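Local coordinates for protein inositol monophosphatase (Zymomonas mobilis, PDB 4N81) that probably hydrolyses phosphate monoesters such as inositol monophosphate with the help of magnesium, at residues A79-V84 with I105-D110; G97-G102 with I118-H123; A153-T158 with R179-G184; V202-K207 with V238-A243; G222-D227 with G245-I250. All coordinates share one frame; numbering follows the deposited sequence.

Contact 1 (A79-V84 with I105-D110); sequences ARRLWV and IALVED
A bend at chi3 (65°) carries NE of Arg80 toward Asp110, and the first torsion of Asp110 (-54°) sets its CG beside its own backbone N. The guanidinium then grips the carboxylate side-on. Arg80 NE meets the syn side of Asp110 OD2 at 2.8 Å, while Arg80 NH2 reaches Asp110 OD1 at 2.7 Å from above the carboxylate plane, the two flat groups being 58° apart. A longer, weak bond from Arg80 NH2 to Glu109 OE2 (3.4 Å) widens this into a three-residue salt-bridge network. Arg81 lies alongside Glu109, pointing the same way; a water accepts from Arg81 NH1 and donates to Glu109 OE1. Both have further partners, Arg81 in Asp65 and Asp9, Glu109 in Tyr6.

Further along the same face of the sheet, Leu107 forks between two flat groups. Its CD1 sits over the five-membered ring of Trp83, 4.0 Å from the centroid, a CH-pi contact, and its CD2 touches Arg81 NH1 at 3.7 Å. Ile105 CG2 meets the rim of the indole at CZ3. On the other face Val84 CG2 packs on Val108 CG2 (3.7 Å), with Phe208 against both. Backbone bonds pair Leu82 with Val108 and Val84 with Ala106 in both directions, as in neighbouring antiparallel strands of the larger sheet. The chemistry thus grades from an exposed ionic end, where solvent would probably screen the attraction between the charges, to a buried apolar end, toward Asp86 of the predicted magnesium site.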
# COMPACT_ATOMS: atom_id res chain seq x y z
N ALA A 79 -13.31 -32.34 -12.43
CA ALA A 79 -12.03 -32.60 -13.09
C ALA A 79 -10.89 -32.60 -12.08
O ALA A 79 -10.94 -31.88 -11.05
CB ALA A 79 -11.77 -31.58 -14.23
N ARG A 80 -9.87 -33.41 -12.38
CA ARG A 80 -8.65 -33.41 -11.59
C ARG A 80 -7.97 -32.04 -11.63
O ARG A 80 -7.38 -31.63 -10.62
CB ARG A 80 -7.65 -34.42 -12.17
CG ARG A 80 -7.82 -35.85 -11.77
CD ARG A 80 -6.54 -36.64 -12.04
NE ARG A 80 -5.42 -36.18 -11.22
CZ ARG A 80 -4.37 -35.48 -11.66
NH1 ARG A 80 -4.26 -35.15 -12.95
NH2 ARG A 80 -3.40 -35.12 -10.81
N ARG A 81 -8.07 -31.34 -12.78
CA ARG A 81 -7.38 -30.04 -13.03
C ARG A 81 -8.40 -28.89 -13.06
O ARG A 81 -9.39 -28.96 -13.82
CB ARG A 81 -6.62 -30.05 -14.38
CG ARG A 81 -5.45 -31.05 -14.47
CD ARG A 81 -4.93 -31.29 -15.92
NE ARG A 81 -4.93 -30.08 -16.75
CZ ARG A 81 -3.87 -29.34 -17.06
NH1 ARG A 81 -2.66 -29.66 -16.61
NH2 ARG A 81 -4.01 -28.27 -17.82
N LEU A 82 -8.14 -27.83 -12.31
CA LEU A 82 -9.08 -26.71 -12.22
C LEU A 82 -8.30 -25.40 -12.33
O LEU A 82 -7.28 -25.23 -11.64
CB LEU A 82 -9.75 -26.66 -10.83
CG LEU A 82 -10.62 -27.83 -10.36
CD1 LEU A 82 -11.17 -27.51 -8.97
CD2 LEU A 82 -11.74 -28.04 -11.34
N TRP A 83 -8.83 -24.46 -13.10
CA TRP A 83 -8.28 -23.10 -13.09
C TRP A 83 -9.01 -22.22 -12.06
O TRP A 83 -10.25 -22.28 -11.96
CB TRP A 83 -8.44 -22.49 -14.49
CG TRP A 83 -7.55 -23.19 -15.49
CD1 TRP A 83 -7.83 -24.30 -16.21
CD2 TRP A 83 -6.20 -22.82 -15.81
NE1 TRP A 83 -6.74 -24.65 -16.99
CE2 TRP A 83 -5.73 -23.75 -16.77
CE3 TRP A 83 -5.34 -21.80 -15.39
CZ2 TRP A 83 -4.45 -23.68 -17.31
CZ3 TRP A 83 -4.07 -21.73 -15.92
CH2 TRP A 83 -3.64 -22.67 -16.87
N VAL A 84 -8.25 -21.40 -11.33
CA VAL A 84 -8.83 -20.55 -10.31
C VAL A 84 -8.45 -19.13 -10.72
O VAL A 84 -7.27 -18.86 -10.86
CB VAL A 84 -8.23 -20.88 -8.92
CG1 VAL A 84 -8.83 -19.99 -7.81
CG2 VAL A 84 -8.48 -22.35 -8.57
N ILE A 105 -3.99 -15.94 -11.09
CA ILE A 105 -4.40 -17.08 -11.91
C ILE A 105 -3.71 -18.33 -11.35
O ILE A 105 -2.49 -18.33 -11.13
CB ILE A 105 -3.94 -16.83 -13.36
CG1 ILE A 105 -4.68 -15.61 -13.94
CG2 ILE A 105 -4.08 -18.13 -14.25
CD1 ILE A 105 -3.91 -14.87 -15.01
N ALA A 106 -4.43 -19.42 -11.19
CA ALA A 106 -3.78 -20.61 -10.68
C ALA A 106 -4.29 -21.82 -11.41
O ALA A 106 -5.43 -21.81 -11.88
CB ALA A 106 -4.05 -20.74 -9.20
N LEU A 107 -3.43 -22.84 -11.54
CA LEU A 107 -3.87 -24.18 -11.97
C LEU A 107 -3.72 -25.10 -10.75
O LEU A 107 -2.68 -25.06 -10.07
CB LEU A 107 -2.97 -24.71 -13.09
CG LEU A 107 -3.24 -26.15 -13.54
CD1 LEU A 107 -4.72 -26.32 -13.97
CD2 LEU A 107 -2.29 -26.57 -14.69
N VAL A 108 -4.74 -25.94 -10.51
CA VAL A 108 -4.86 -26.69 -9.28
C VAL A 108 -5.10 -28.14 -9.71
O VAL A 108 -5.90 -28.37 -10.60
CB VAL A 108 -6.05 -26.15 -8.46
CG1 VAL A 108 -6.35 -27.05 -7.31
CG2 VAL A 108 -5.76 -24.76 -7.95
N GLU A 109 -4.36 -29.08 -9.12
CA GLU A 109 -4.56 -30.51 -9.45
C GLU A 109 -4.79 -31.31 -8.18
O GLU A 109 -3.99 -31.19 -7.26
CB GLU A 109 -3.30 -31.11 -10.09
CG GLU A 109 -3.01 -30.64 -11.49
CD GLU A 109 -1.78 -31.35 -12.10
OE1 GLU A 109 -1.22 -30.80 -13.05
OE2 GLU A 109 -1.39 -32.45 -11.65
N ASP A 110 -5.83 -32.15 -8.18
CA ASP A 110 -6.20 -32.89 -6.97
C ASP A 110 -6.32 -31.93 -5.77
O ASP A 110 -5.92 -32.25 -4.64
CB ASP A 110 -5.17 -33.97 -6.70
CG ASP A 110 -4.96 -34.88 -7.91
OD1 ASP A 110 -3.80 -35.20 -8.17
OD2 ASP A 110 -5.93 -35.25 -8.61
O HOH W 1 -1.36 -31.78 -15.34

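Contact 2 (G97-G102 with I118-H123); sequences GRASFG and INQPIH
OE1 of Gln120 is gripped by two backbone amides of its own turn: His123 N at 2.9 Å, nearly along the C=O axis, and Ile122 N at 2.8 Å, from above the carbonyl plane. This pins the amide so that Gln120 NE2 turns across the contact and donates to Phe101 O (2.8 Å, N-H...O angle 154°). The same NE2 hangs 3.4 Å above the centre of the Phe101 ring, with amide and ring planes 83° apart. An alanine at Gln120 would probably leave Phe101 O without this donor, uncover the ring face and let the turn at Ile122 and His123 shift.

Pro121 CG touches Phe101 CE1 at 3.6 Å, and Ile122 CG1 approaches Phe101 CZ at 3.7 Å. At the outer end Ala99 CB rests against His123 ND1 (3.7 Å), where a water that donates to Ala99 O also lies close to that nitrogen. The loop 97-102, which leaves helix 91-95 through a Schellman motif at Gly97, is thereby clamped to the end of strand 112-120. Gly102, where the loop becomes strand 102-109, bonds the backbone of Asp89, a predicted magnesium ligand. Phe94 of helix 91-95 meets Phe101 edge-to-face, Ile24 of helix 7-24 packs on the same ring, and His123 stacks on His123 of the second subunit.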
# COMPACT_ATOMS: atom_id res chain seq x y z
N GLY A 97 -8.01 3.25 -5.38
CA GLY A 97 -7.03 3.84 -6.29
C GLY A 97 -5.60 3.42 -6.00
O GLY A 97 -4.65 4.09 -6.40
N ARG A 98 -5.44 2.33 -5.23
CA ARG A 98 -4.10 1.80 -4.93
C ARG A 98 -3.66 0.71 -5.86
O ARG A 98 -4.43 -0.21 -6.15
CB ARG A 98 -4.08 1.17 -3.53
CG ARG A 98 -4.48 2.20 -2.41
CD ARG A 98 -4.52 1.44 -1.06
NE ARG A 98 -4.54 2.37 0.09
CZ ARG A 98 -4.15 1.99 1.31
NH1 ARG A 98 -3.75 0.73 1.51
NH2 ARG A 98 -4.18 2.86 2.31
N ALA A 99 -2.39 0.75 -6.26
CA ALA A 99 -1.90 -0.28 -7.21
C ALA A 99 -1.24 -1.44 -6.45
O ALA A 99 -0.19 -1.96 -6.86
CB ALA A 99 -0.91 0.35 -8.19
N SER A 100 -1.82 -1.82 -5.33
CA SER A 100 -1.39 -3.07 -4.67
C SER A 100 -2.23 -4.27 -5.09
O SER A 100 -1.94 -5.39 -4.66
CB SER A 100 -1.50 -2.92 -3.15
OG SER A 100 -2.85 -2.57 -2.81
N PHE A 101 -3.33 -4.06 -5.83
CA PHE A 101 -4.18 -5.17 -6.22
C PHE A 101 -3.47 -6.02 -7.27
O PHE A 101 -2.54 -5.53 -7.90
CB PHE A 101 -5.54 -4.69 -6.79
CG PHE A 101 -5.42 -4.04 -8.12
CD1 PHE A 101 -5.57 -4.78 -9.29
CD2 PHE A 101 -5.15 -2.69 -8.22
CE1 PHE A 101 -5.46 -4.17 -10.53
CE2 PHE A 101 -4.99 -2.08 -9.45
CZ PHE A 101 -5.16 -2.83 -10.62
N GLY A 102 -3.89 -7.28 -7.44
CA GLY A 102 -3.31 -8.09 -8.52
C GLY A 102 -4.32 -9.07 -9.12
O GLY A 102 -5.29 -9.48 -8.47
N ILE A 118 0.77 -13.91 -9.98
CA ILE A 118 0.24 -12.63 -9.50
C ILE A 118 0.65 -11.59 -10.52
O ILE A 118 1.85 -11.45 -10.81
CB ILE A 118 0.89 -12.16 -8.15
CG1 ILE A 118 0.59 -13.15 -6.98
CG2 ILE A 118 0.37 -10.76 -7.79
CD1 ILE A 118 1.66 -13.03 -5.79
N ASN A 119 -0.30 -10.82 -11.04
CA ASN A 119 0.08 -9.77 -11.97
C ASN A 119 -0.47 -8.43 -11.54
O ASN A 119 -1.69 -8.29 -11.40
CB ASN A 119 -0.44 -10.07 -13.38
CG ASN A 119 0.11 -9.06 -14.41
OD1 ASN A 119 1.30 -9.00 -14.63
ND2 ASN A 119 -0.78 -8.26 -15.02
N GLN A 120 0.41 -7.44 -11.41
CA GLN A 120 -0.03 -6.09 -11.06
C GLN A 120 -0.00 -5.37 -12.39
O GLN A 120 1.08 -5.08 -12.93
CB GLN A 120 1.02 -5.46 -10.10
CG GLN A 120 0.36 -4.46 -9.10
CD GLN A 120 -0.49 -3.42 -9.83
OE1 GLN A 120 -0.01 -2.74 -10.74
NE2 GLN A 120 -1.74 -3.30 -9.45
N PRO A 121 -1.21 -5.07 -12.95
CA PRO A 121 -1.24 -4.59 -14.34
C PRO A 121 -0.93 -3.11 -14.48
O PRO A 121 -0.74 -2.66 -15.62
CB PRO A 121 -2.67 -4.89 -14.78
CG PRO A 121 -3.49 -4.84 -13.45
CD PRO A 121 -2.54 -5.46 -12.44
N ILE A 122 -0.89 -2.36 -13.37
CA ILE A 122 -0.60 -0.92 -13.50
C ILE A 122 0.91 -0.73 -13.58
O ILE A 122 1.43 -0.06 -14.48
CB ILE A 122 -1.18 -0.11 -12.29
CG1 ILE A 122 -2.68 -0.46 -12.11
CG2 ILE A 122 -0.97 1.43 -12.49
CD1 ILE A 122 -3.53 -0.32 -13.41
N HIS A 123 1.63 -1.33 -12.64
CA HIS A 123 3.12 -1.23 -12.66
C HIS A 123 3.87 -2.32 -13.36
O HIS A 123 5.10 -2.28 -13.43
CB HIS A 123 3.63 -0.89 -11.27
CG HIS A 123 3.15 0.48 -10.85
ND1 HIS A 123 2.50 0.72 -9.66
CD2 HIS A 123 3.13 1.65 -11.55
CE1 HIS A 123 2.15 2.00 -9.61
NE2 HIS A 123 2.50 2.58 -10.75
O HOH W 2 2.48 -1.59 -7.59

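Contact 3 (A153-T158 with R179-G184); sequences ALLATT and RDTLLG
Ala153 O opens the exchange by accepting from Arg179 N at 2.9 Å and, weakly, from Asp180 N. The bonds then alternate between strands 154-157 and 180-183 in parallel register: Leu155 N gives to Asp180 O (2.9 Å), Leu182 N to Leu155 O (2.8 Å), and Thr157 N to Leu182 O (3.2 Å). Past the last bridge Gly184 N is shared, through two weak bonds, by Thr157 O and Thr158 O. The amides of Leu154 and Ala156 face the other way, bonding toward Asp199 and strand 200-203.

Thr157, Thr158 and Asp180 find polar partners beyond the pair. Thr157 holds OG1 anti to its backbone N (chi1 -163°), where it bonds Val202 O, and Thr157 CG2 packs on Leu183 CD2 at 3.7 Å. Thr158 OG1 bonds Glu203 and the amide of Asp186, and Asp180 OD2 forms a salt bridge with Arg92 of the second subunit. Leu155 CD2 lies beside Thr181 OG1 (3.7 Å), with Phe171 of helix 165-175 against both residues. On the opposite face Leu154 CD1 presses against Asp180 O at 3.3 Å and leans on Leu182 CG at 4.1 Å.

Strand, helix 165-175 and strand form a beta-alpha-beta crossover. The face under that helix mixes leucines with threonines, and strand 180-183, one of the sheet's two outermost, meets the second subunit through a salt bridge and backbone carbonyls as well as by packing.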
# COMPACT_ATOMS: atom_id res chain seq x y z
N ALA A 153 11.43 -10.01 12.72
CA ALA A 153 10.59 -10.25 11.55
C ALA A 153 9.64 -9.07 11.22
O ALA A 153 9.10 -8.42 12.12
CB ALA A 153 9.76 -11.52 11.75
N LEU A 154 9.45 -8.84 9.92
CA LEU A 154 8.40 -7.95 9.45
C LEU A 154 7.18 -8.78 9.08
O LEU A 154 7.28 -9.70 8.30
CB LEU A 154 8.87 -7.21 8.21
CG LEU A 154 7.91 -6.24 7.55
CD1 LEU A 154 7.38 -5.29 8.58
CD2 LEU A 154 8.76 -5.42 6.55
N LEU A 155 6.03 -8.44 9.70
CA LEU A 155 4.79 -9.18 9.56
C LEU A 155 3.86 -8.28 8.72
O LEU A 155 3.90 -7.08 8.88
CB LEU A 155 4.14 -9.32 10.95
CG LEU A 155 2.69 -9.87 11.08
CD1 LEU A 155 2.61 -11.33 10.56
CD2 LEU A 155 2.29 -9.79 12.60
N ALA A 156 3.02 -8.86 7.88
CA ALA A 156 2.05 -8.04 7.16
C ALA A 156 0.71 -8.71 7.26
O ALA A 156 0.61 -9.96 7.38
CB ALA A 156 2.44 -7.94 5.63
N THR A 157 -0.33 -7.90 7.17
CA THR A 157 -1.69 -8.47 7.01
C THR A 157 -2.56 -7.38 6.36
O THR A 157 -2.23 -6.19 6.46
CB THR A 157 -2.35 -8.88 8.33
OG1 THR A 157 -3.47 -9.76 8.05
CG2 THR A 157 -2.86 -7.63 9.15
N THR A 158 -3.63 -7.77 5.67
CA THR A 158 -4.39 -6.73 4.96
C THR A 158 -5.10 -5.82 5.96
O THR A 158 -5.04 -4.59 5.83
CB THR A 158 -5.42 -7.36 3.97
OG1 THR A 158 -4.67 -8.05 2.95
CG2 THR A 158 -6.26 -6.25 3.33
N ARG A 179 9.00 -7.47 14.90
CA ARG A 179 9.73 -6.20 14.88
C ARG A 179 8.84 -5.07 14.31
O ARG A 179 8.89 -3.94 14.77
CB ARG A 179 10.93 -6.33 13.94
CG ARG A 179 11.84 -5.05 13.91
CD ARG A 179 11.94 -4.41 12.49
NE ARG A 179 13.25 -4.64 11.85
CZ ARG A 179 13.86 -3.83 10.98
NH1 ARG A 179 13.33 -2.69 10.59
NH2 ARG A 179 15.05 -4.17 10.50
N ASP A 180 8.08 -5.37 13.27
CA ASP A 180 7.17 -4.36 12.72
C ASP A 180 6.07 -5.03 11.97
O ASP A 180 6.25 -6.17 11.55
CB ASP A 180 7.85 -3.43 11.72
CG ASP A 180 6.97 -2.17 11.44
OD1 ASP A 180 6.22 -1.74 12.37
OD2 ASP A 180 6.97 -1.66 10.29
N THR A 181 4.94 -4.34 11.83
CA THR A 181 3.81 -4.90 11.09
C THR A 181 3.38 -3.90 10.02
O THR A 181 3.20 -2.71 10.35
CB THR A 181 2.64 -5.17 12.09
OG1 THR A 181 3.06 -6.18 13.02
CG2 THR A 181 1.42 -5.69 11.35
N LEU A 182 3.21 -4.34 8.78
CA LEU A 182 2.73 -3.40 7.75
C LEU A 182 1.34 -3.85 7.39
O LEU A 182 1.03 -5.05 7.47
CB LEU A 182 3.61 -3.45 6.51
CG LEU A 182 4.94 -2.65 6.65
CD1 LEU A 182 5.79 -2.85 5.37
CD2 LEU A 182 4.65 -1.12 6.91
N LEU A 183 0.51 -2.89 7.01
CA LEU A 183 -0.91 -3.19 6.82
C LEU A 183 -1.38 -2.88 5.41
O LEU A 183 -0.79 -2.04 4.72
CB LEU A 183 -1.72 -2.34 7.83
CG LEU A 183 -1.39 -2.69 9.30
CD1 LEU A 183 -2.10 -1.67 10.21
CD2 LEU A 183 -1.84 -4.15 9.61
N GLY A 184 -2.43 -3.55 4.98
CA GLY A 184 -3.01 -3.41 3.64
C GLY A 184 -2.24 -4.25 2.64
O GLY A 184 -1.06 -4.57 2.86

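Contact 4 (V202-K207 with V238-A243); sequences VEQGLK and VGEVIA
The side-chain amide of Gln204 and the carboxylate of Glu240 lie side by side, pointing the same way, with their planes 42° apart. Glu240 OE2 sits in the amide plane at Gln204 NE2 (2.9 Å), and the N-H meets that oxygen on its anti side, tilted 31° from the carboxylate plane. Their stems run together, Gln204 CG to Glu240 CG 3.8 Å, and Trp228 touches both; OE1 of Gln204 takes the amide of Glu164. A leucine in place of Glu240 would probably leave Gln204 NE2 without this acceptor.

Next to this pair, strands 200-203 and 241-244 run antiparallel as neighbours inside the five-stranded mixed sheet. Glu203 and Val241 exchange both backbone bonds, and Val202 CG2 packs alongside Ile242 CG1 (4.0 Å) under helix 250-257. Beyond the strands the two segments stay linked by Leu206 N, which donates to Gly239 O at 3.1 Å. Gly239 has a positive phi, and a CB there would collide with Leu206 O. The Leu206 and Val241 side chains cross at about a right angle, Leu206 CD2 4.0 Å from Val241 CG2, with Tyr190 against both. A water accepts from Gly205 N and donates to Val238 O. Lys207 N bonds Asp210, a predicted magnesium ligand.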
# COMPACT_ATOMS: atom_id res chain seq x y z
N VAL A 202 0.05 -13.23 7.82
CA VAL A 202 -0.96 -14.05 8.51
C VAL A 202 -2.31 -13.44 8.21
O VAL A 202 -2.52 -12.25 8.49
CB VAL A 202 -0.73 -14.05 10.06
CG1 VAL A 202 -1.91 -14.76 10.79
CG2 VAL A 202 0.62 -14.74 10.37
N GLU A 203 -3.22 -14.24 7.64
CA GLU A 203 -4.54 -13.76 7.31
C GLU A 203 -5.59 -14.80 7.63
O GLU A 203 -5.30 -16.02 7.74
CB GLU A 203 -4.64 -13.37 5.83
CG GLU A 203 -3.73 -12.10 5.55
CD GLU A 203 -3.88 -11.51 4.15
OE1 GLU A 203 -4.01 -12.28 3.18
OE2 GLU A 203 -3.84 -10.27 4.04
N GLN A 204 -6.83 -14.33 7.67
CA GLN A 204 -7.97 -15.22 7.94
C GLN A 204 -9.13 -14.78 7.08
O GLN A 204 -9.27 -13.58 6.78
CB GLN A 204 -8.35 -15.12 9.43
CG GLN A 204 -9.54 -16.00 9.86
CD GLN A 204 -9.82 -15.90 11.35
OE1 GLN A 204 -9.93 -14.82 11.87
NE2 GLN A 204 -9.88 -17.05 12.04
N GLY A 205 -10.00 -15.73 6.70
CA GLY A 205 -11.20 -15.38 5.94
C GLY A 205 -11.00 -15.35 4.44
O GLY A 205 -11.92 -14.96 3.72
N LEU A 206 -9.85 -15.78 3.93
CA LEU A 206 -9.66 -15.81 2.46
C LEU A 206 -10.49 -16.90 1.77
O LEU A 206 -10.81 -17.95 2.39
CB LEU A 206 -8.17 -16.07 2.13
CG LEU A 206 -7.24 -14.85 2.20
CD1 LEU A 206 -7.27 -14.13 3.47
CD2 LEU A 206 -5.81 -15.33 1.91
N LYS A 207 -10.88 -16.65 0.51
CA LYS A 207 -11.51 -17.64 -0.37
C LYS A 207 -10.41 -18.33 -1.16
O LYS A 207 -9.34 -17.78 -1.24
CB LYS A 207 -12.47 -16.93 -1.34
CG LYS A 207 -13.51 -16.10 -0.58
CD LYS A 207 -14.38 -17.00 0.28
CE LYS A 207 -15.43 -16.18 1.11
NZ LYS A 207 -14.92 -15.71 2.46
N VAL A 238 -10.37 -23.36 4.68
CA VAL A 238 -11.29 -22.30 5.12
C VAL A 238 -10.70 -20.91 5.01
O VAL A 238 -11.44 -19.93 5.12
CB VAL A 238 -11.80 -22.53 6.57
CG1 VAL A 238 -12.47 -23.91 6.64
CG2 VAL A 238 -10.64 -22.41 7.54
N GLY A 239 -9.40 -20.82 4.76
CA GLY A 239 -8.80 -19.51 4.42
C GLY A 239 -8.04 -18.84 5.54
O GLY A 239 -7.88 -17.60 5.54
N GLU A 240 -7.66 -19.62 6.55
CA GLU A 240 -6.65 -19.20 7.51
C GLU A 240 -5.31 -19.55 6.85
O GLU A 240 -5.11 -20.72 6.50
CB GLU A 240 -6.81 -20.02 8.81
CG GLU A 240 -8.03 -19.49 9.58
CD GLU A 240 -8.44 -20.34 10.80
OE1 GLU A 240 -7.82 -21.40 11.07
OE2 GLU A 240 -9.40 -19.90 11.46
N VAL A 241 -4.42 -18.57 6.72
CA VAL A 241 -3.16 -18.83 6.05
C VAL A 241 -2.04 -18.22 6.85
O VAL A 241 -2.21 -17.17 7.49
CB VAL A 241 -3.12 -18.26 4.57
CG1 VAL A 241 -4.28 -18.83 3.71
CG2 VAL A 241 -3.22 -16.79 4.55
N ILE A 242 -0.88 -18.87 6.76
CA ILE A 242 0.38 -18.25 7.23
C ILE A 242 1.43 -18.50 6.16
O ILE A 242 1.53 -19.64 5.64
CB ILE A 242 0.83 -18.78 8.60
CG1 ILE A 242 2.16 -18.16 9.00
CG2 ILE A 242 0.88 -20.39 8.61
CD1 ILE A 242 2.47 -18.35 10.49
N ALA A 243 2.14 -17.43 5.79
CA ALA A 243 3.25 -17.56 4.85
C ALA A 243 4.50 -17.07 5.60
O ALA A 243 4.40 -16.07 6.33
CB ALA A 243 2.97 -16.68 3.57
O HOH W 3 -10.76 -18.33 7.30
O HOH W 4 -13.45 -17.85 4.03

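Contact 5 (G222-D227 with G245-I250); sequences GGIMRD and GDHHLI
Strand 224-226, at one edge of the five-stranded sheet and entered from helix 214-220 through a Schellman motif at Gly222, meets the turn that leads into helix 250-257, chiefly where Ile224 faces His247. Ile224 CB lies over one face of the imidazole, 4.0 Å from the His247 ring centroid and 15° off its normal, a CH-pi contact. CG of His247 stands beside its backbone N (chi1 -67°). His247 CE1 comes to 3.0 Å from Gly222 O, which lies at the ring edge, and to 3.1 Å from Gly223 O.

Further along, Ile224 CD1 faces Ile250 CG2 at 4.3 Å. The Arg226 and Ile250 side chains cross at about a right angle, Arg226 CG 4.0 Å from Ile250 CD1. CD1 of Ile224 also sits over the centre of the Arg226 guanidinium. The turn is organised by Asp246, whose OD1 accepts from His248 N (3.0 Å) in an Asx turn, while its OD2 takes the amide of Cys147. Strand 224-226 itself bonds to strand 241-244 through Ile224 and Arg226.

No hydrogen bond joins the two segments directly, so the hold is mainly apolar packing, including Arg226 CG on Ile250; the C-H of His247 CE1 is probably drawn to the two carbonyls, more so if the histidine were protonated.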
# COMPACT_ATOMS: atom_id res chain seq x y z
N GLY A 222 11.23 -20.36 -2.00
CA GLY A 222 11.96 -20.83 -0.83
C GLY A 222 11.16 -20.67 0.47
O GLY A 222 11.63 -21.07 1.55
N GLY A 223 9.97 -20.08 0.37
CA GLY A 223 9.15 -19.89 1.58
C GLY A 223 8.23 -21.06 1.90
O GLY A 223 8.33 -22.16 1.34
N ILE A 224 7.33 -20.84 2.85
CA ILE A 224 6.42 -21.91 3.22
C ILE A 224 5.06 -21.22 3.42
O ILE A 224 4.98 -20.11 3.92
CB ILE A 224 6.88 -22.63 4.52
CG1 ILE A 224 5.86 -23.68 4.98
CG2 ILE A 224 7.12 -21.65 5.69
CD1 ILE A 224 6.58 -24.69 6.01
N MET A 225 4.00 -21.90 3.00
CA MET A 225 2.68 -21.32 3.12
C MET A 225 1.71 -22.45 3.45
O MET A 225 1.62 -23.43 2.71
CB MET A 225 2.31 -20.59 1.82
CG MET A 225 1.03 -19.81 1.96
SD MET A 225 0.87 -18.67 0.54
CE MET A 225 -0.80 -18.20 0.88
N ARG A 226 1.06 -22.33 4.61
CA ARG A 226 0.24 -23.38 5.15
C ARG A 226 -1.01 -22.79 5.82
O ARG A 226 -1.14 -21.58 5.92
CB ARG A 226 1.02 -24.12 6.27
CG ARG A 226 2.39 -24.72 5.85
CD ARG A 226 2.14 -26.01 5.09
NE ARG A 226 3.32 -26.45 4.38
CZ ARG A 226 4.32 -27.13 4.92
NH1 ARG A 226 4.29 -27.48 6.22
NH2 ARG A 226 5.36 -27.47 4.15
N ASP A 227 -1.89 -23.65 6.33
CA ASP A 227 -2.91 -23.14 7.25
C ASP A 227 -2.37 -23.00 8.68
O ASP A 227 -1.17 -23.19 8.89
CB ASP A 227 -4.24 -23.90 7.19
CG ASP A 227 -4.16 -25.32 7.76
OD1 ASP A 227 -5.08 -26.11 7.42
OD2 ASP A 227 -3.23 -25.64 8.53
N GLY A 245 8.91 -16.47 5.01
CA GLY A 245 10.03 -16.55 4.05
C GLY A 245 11.03 -17.61 4.52
O GLY A 245 11.79 -18.17 3.73
N ASP A 246 10.99 -17.91 5.82
CA ASP A 246 11.95 -18.80 6.44
C ASP A 246 11.21 -19.92 7.16
O ASP A 246 10.42 -19.67 8.05
CB ASP A 246 12.85 -17.98 7.41
CG ASP A 246 14.06 -18.79 7.94
OD1 ASP A 246 13.97 -20.01 8.05
OD2 ASP A 246 15.09 -18.19 8.28
N HIS A 247 11.49 -21.15 6.79
CA HIS A 247 10.76 -22.31 7.39
C HIS A 247 10.96 -22.40 8.93
O HIS A 247 10.08 -22.84 9.71
CB HIS A 247 11.22 -23.63 6.78
CG HIS A 247 10.89 -23.83 5.33
ND1 HIS A 247 10.81 -22.80 4.41
CD2 HIS A 247 10.67 -24.97 4.62
CE1 HIS A 247 10.54 -23.29 3.21
NE2 HIS A 247 10.46 -24.60 3.32
N HIS A 248 12.10 -21.88 9.37
CA HIS A 248 12.44 -21.86 10.79
C HIS A 248 11.45 -21.00 11.63
O HIS A 248 11.34 -21.17 12.86
CB HIS A 248 13.87 -21.32 10.94
CG HIS A 248 14.35 -21.19 12.36
ND1 HIS A 248 14.76 -22.27 13.12
CD2 HIS A 248 14.54 -20.09 13.14
CE1 HIS A 248 15.17 -21.85 14.30
NE2 HIS A 248 15.03 -20.53 14.34
N LEU A 249 10.77 -20.05 11.01
CA LEU A 249 9.89 -19.15 11.74
C LEU A 249 8.46 -19.65 11.84
O LEU A 249 7.66 -19.04 12.57
CB LEU A 249 9.88 -17.73 11.10
CG LEU A 249 10.45 -16.63 12.01
CD1 LEU A 249 11.72 -17.07 12.70
CD2 LEU A 249 10.67 -15.35 11.23
N ILE A 250 8.11 -20.74 11.12
CA ILE A 250 6.68 -21.03 11.20
C ILE A 250 6.27 -21.55 12.58
O ILE A 250 5.24 -21.18 13.10
CB ILE A 250 6.21 -21.94 10.01
CG1 ILE A 250 4.71 -22.24 10.14
CG2 ILE A 250 6.96 -23.24 10.00
CD1 ILE A 250 4.07 -22.43 8.73

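Contacts 1 and 2 belong to the larger mixed sheet, contacts 3, 4 and 5 to the five-stranded one. Contacts 1, 3 and 4 are mostly buried strand pairs held by backbone bonds; contacts 2 and 5 join a loop or turn to a strand or its end, are partly buried, and centre on a glutamine amide in one and an imidazole in the other. Neighbouring strands 154-157 and 200-203 join contacts 3 and 4, with Leu155 CD1 4.0 Å from Val202 CG2; contacts 4 and 5 are tied by Ile242 N to Arg226 O (2.8 Å). Contacts 2 and 3 both reach the second subunit. Ion pairs between the two segments occur in contact 1 alone, at its exposed end.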